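Local coordinates for protein dienelactone hydrolase (Anabaena variabilis, PDB 2O2G) that is probably a hydrolase of the dienelactone hydrolase family, with the alpha/beta-hydrolase fold, at residues K115-G125 / T138-R148. Residues are numbered along the deposited sequence; the frame is centred on the assembly and turned at random. Where two conformers were deposited one is given.
With SO4 (sulfate ion), chain B; SO4 (sulfate ion), chain C.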
# COMPACT_ATOMS: atom_id res chain seq x y z
N LYS A 115 13.03 -6.00 -2.76
CA LYS A 115 12.67 -4.70 -3.35
C LYS A 115 11.28 -4.27 -2.86
O LYS A 115 10.26 -4.95 -3.09
CB LYS A 115 12.77 -4.69 -4.88
CG LYS A 115 14.22 -4.55 -5.39
CD LYS A 115 15.03 -5.78 -5.25
CE LYS A 115 16.51 -5.53 -5.51
NZ LYS A 115 16.74 -4.79 -6.77
N VAL A 116 11.24 -3.11 -2.23
CA VAL A 116 10.01 -2.65 -1.63
C VAL A 116 9.07 -1.97 -2.61
O VAL A 116 9.48 -1.10 -3.38
CB VAL A 116 10.24 -1.71 -0.43
CG1 VAL A 116 8.90 -1.20 0.11
CG2 VAL A 116 11.01 -2.44 0.69
N GLY A 117 7.81 -2.38 -2.53
CA GLY A 117 6.72 -1.73 -3.26
C GLY A 117 5.60 -1.42 -2.27
O GLY A 117 5.48 -2.06 -1.23
N TYR A 118 4.73 -0.48 -2.61
CA TYR A 118 3.62 -0.14 -1.72
C TYR A 118 2.27 -0.42 -2.37
O TYR A 118 2.06 -0.19 -3.61
CB TYR A 118 3.62 1.35 -1.34
CG TYR A 118 4.77 1.92 -0.54
CD1 TYR A 118 5.54 1.16 0.32
CD2 TYR A 118 5.00 3.28 -0.57
CE1 TYR A 118 6.56 1.74 1.07
CE2 TYR A 118 5.99 3.88 0.19
CZ TYR A 118 6.76 3.13 1.00
OH TYR A 118 7.74 3.79 1.71
N PHE A 119 1.37 -0.96 -1.55
CA PHE A 119 -0.03 -1.15 -1.95
C PHE A 119 -0.82 -0.34 -0.98
O PHE A 119 -0.95 -0.74 0.18
CB PHE A 119 -0.46 -2.62 -1.97
CG PHE A 119 -1.90 -2.81 -2.44
CD1 PHE A 119 -2.97 -2.64 -1.55
CD2 PHE A 119 -2.18 -3.13 -3.75
CE1 PHE A 119 -4.31 -2.80 -2.00
CE2 PHE A 119 -3.53 -3.26 -4.21
CZ PHE A 119 -4.57 -3.10 -3.36
N GLY A 120 -1.35 0.80 -1.44
CA GLY A 120 -2.09 1.67 -0.57
C GLY A 120 -3.56 1.60 -0.87
O GLY A 120 -3.94 1.80 -2.02
N ALA A 121 -4.39 1.34 0.16
CA ALA A 121 -5.83 1.18 -0.00
C ALA A 121 -6.60 2.41 0.50
O ALA A 121 -6.37 2.87 1.64
CB ALA A 121 -6.30 -0.05 0.74
N SER A 122 -7.48 2.91 -0.35
CA SER A 122 -8.31 4.06 -0.01
C SER A 122 -7.43 5.21 0.52
O SER A 122 -6.55 5.65 -0.20
CB SER A 122 -9.41 3.64 0.96
OG SER A 122 -10.21 2.63 0.38
N THR A 123 -7.62 5.69 1.75
CA THR A 123 -6.73 6.76 2.28
C THR A 123 -5.22 6.36 2.33
O THR A 123 -4.32 7.23 2.31
CB THR A 123 -7.17 7.28 3.69
OG1 THR A 123 -7.16 6.20 4.63
CG2 THR A 123 -8.54 7.93 3.64
N GLY A 124 -4.94 5.05 2.37
CA GLY A 124 -3.56 4.55 2.30
C GLY A 124 -2.81 4.92 1.02
O GLY A 124 -1.57 5.07 1.02
N GLY A 125 -3.56 5.06 -0.07
CA GLY A 125 -2.99 5.45 -1.37
C GLY A 125 -2.19 6.74 -1.29
O GLY A 125 -1.02 6.78 -1.65
N THR A 138 14.66 3.62 -2.59
CA THR A 138 14.24 2.38 -1.94
C THR A 138 12.92 1.83 -2.46
O THR A 138 12.77 0.61 -2.58
CB THR A 138 14.16 2.61 -0.41
OG1 THR A 138 15.43 3.08 0.05
CG2 THR A 138 13.79 1.33 0.39
N VAL A 139 11.95 2.69 -2.73
CA VAL A 139 10.62 2.23 -3.13
C VAL A 139 10.58 2.16 -4.64
O VAL A 139 10.81 3.17 -5.31
CB VAL A 139 9.52 3.16 -2.62
CG1 VAL A 139 8.13 2.57 -2.98
CG2 VAL A 139 9.68 3.40 -1.10
N GLN A 140 10.34 0.96 -5.14
CA GLN A 140 10.39 0.63 -6.57
C GLN A 140 9.07 0.54 -7.31
O GLN A 140 9.07 0.39 -8.56
CB GLN A 140 11.16 -0.68 -6.79
CG GLN A 140 12.63 -0.61 -6.35
CD GLN A 140 13.54 -1.69 -6.95
OE1 GLN A 140 14.71 -1.74 -6.59
NE2 GLN A 140 13.02 -2.52 -7.88
N ALA A 141 7.96 0.65 -6.59
CA ALA A 141 6.63 0.60 -7.20
C ALA A 141 5.55 0.95 -6.20
O ALA A 141 5.68 0.73 -5.00
CB ALA A 141 6.34 -0.81 -7.83
N VAL A 142 4.47 1.53 -6.71
CA VAL A 142 3.33 1.88 -5.88
C VAL A 142 2.04 1.58 -6.65
O VAL A 142 1.96 1.84 -7.83
CB VAL A 142 3.31 3.39 -5.47
CG1 VAL A 142 2.00 3.75 -4.71
CG2 VAL A 142 4.53 3.76 -4.64
N VAL A 143 1.07 1.00 -5.96
CA VAL A 143 -0.27 0.77 -6.50
C VAL A 143 -1.22 1.45 -5.50
O VAL A 143 -1.11 1.23 -4.29
CB VAL A 143 -0.62 -0.71 -6.62
CG1 VAL A 143 -2.08 -0.90 -7.07
CG2 VAL A 143 0.30 -1.41 -7.57
N SER A 144 -2.12 2.28 -6.00
CA SER A 144 -3.10 2.97 -5.18
C SER A 144 -4.48 2.43 -5.55
O SER A 144 -4.86 2.52 -6.72
CB SER A 144 -3.03 4.47 -5.38
OG SER A 144 -4.19 5.04 -4.81
N ARG A 145 -5.17 1.81 -4.59
CA ARG A 145 -6.51 1.23 -4.83
C ARG A 145 -7.59 2.18 -4.33
O ARG A 145 -7.80 2.32 -3.12
CB ARG A 145 -6.66 -0.13 -4.15
CG ARG A 145 -7.98 -0.86 -4.46
CD ARG A 145 -8.42 -1.65 -3.26
NE ARG A 145 -8.97 -0.74 -2.24
CZ ARG A 145 -9.24 -1.08 -1.00
NH1 ARG A 145 -8.92 -2.28 -0.53
NH2 ARG A 145 -9.76 -0.18 -0.19
N GLY A 146 -8.27 2.83 -5.27
CA GLY A 146 -9.36 3.75 -4.91
C GLY A 146 -8.93 4.85 -3.96
O GLY A 146 -9.65 5.16 -3.02
N GLY A 147 -7.78 5.47 -4.21
CA GLY A 147 -7.30 6.52 -3.35
C GLY A 147 -7.65 7.94 -3.77
O GLY A 147 -8.35 8.16 -4.76
N ARG A 148 -7.18 8.89 -2.98
CA ARG A 148 -7.29 10.33 -3.29
C ARG A 148 -5.85 10.89 -3.30
O ARG A 148 -5.48 11.67 -2.42
CB ARG A 148 -8.18 11.10 -2.30
CG ARG A 148 -9.66 10.75 -2.38
CD ARG A 148 -10.30 11.16 -3.72
NE ARG A 148 -10.06 12.57 -4.02
CZ ARG A 148 -10.72 13.57 -3.46
NH1 ARG A 148 -11.69 13.35 -2.60
NH2 ARG A 148 -10.42 14.82 -3.79
S SO4 B . -9.12 -1.34 3.44
O1 SO4 B . -7.75 -1.23 3.90
O2 SO4 B . -9.89 -1.75 4.59
O3 SO4 B . -9.16 -2.44 2.50
O4 SO4 B . -9.62 -0.11 2.84
S SO4 C . 16.08 6.59 -0.28
O1 SO4 C . 17.34 6.03 0.24
O2 SO4 C . 15.59 7.51 0.72
O3 SO4 C . 15.20 5.46 -0.53
O4 SO4 C . 16.32 7.33 -1.52
O HOH W 1 13.51 -1.72 -1.52
O HOH W 2 -10.62 1.79 -2.30
O HOH W 3 -5.67 7.95 -0.76
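Tyr118 to Ala121 pair in parallel register with Val142 to Arg145; the axes of strands 115-121 and 139-145 approach to 4.6 Å at an angle of 14°, and six backbone hydrogen bonds join the segments, from that of Gln140 N to Val116 O at one end to that of Ser122 N to Arg145 O at the other. On one face of the sheet, Val139 lays CG1 over the centre of the Tyr118 ring, a CH-pi contact of 4.0 Å to the centroid, while its CG2 lies 3.4 Å from Tyr118 OH; that hydroxyl is hydrogen-bonded to Thr102. On the other face, Phe119 CZ packs 3.7 Å from Arg145 CB. The Arg145 chain bends at chi2 and again about CG-CD (chi3 75°), bringing the guanidinium flat over Ala121 CB, with Ser122 OG at its edge, 2.9 Å from NH2. Arg145 NH1 and NH2 each donate to a sulfate, probably from the crystallisation liquor, at O3 and O4. Ser122, with a strained backbone (phi 51°) between strand and helix, fits the nucleophile elbow of alpha/beta-hydrolases, and is probably the nucleophile of a triad with His199 and Asp171. Helix 123-134 links the strands as a beta-alpha-beta unit and packs, with helix 91-107, on the Tyr118 face; helix 206-221 covers Val143 opposite, and strands 36-41 and 163-168 flank the pair.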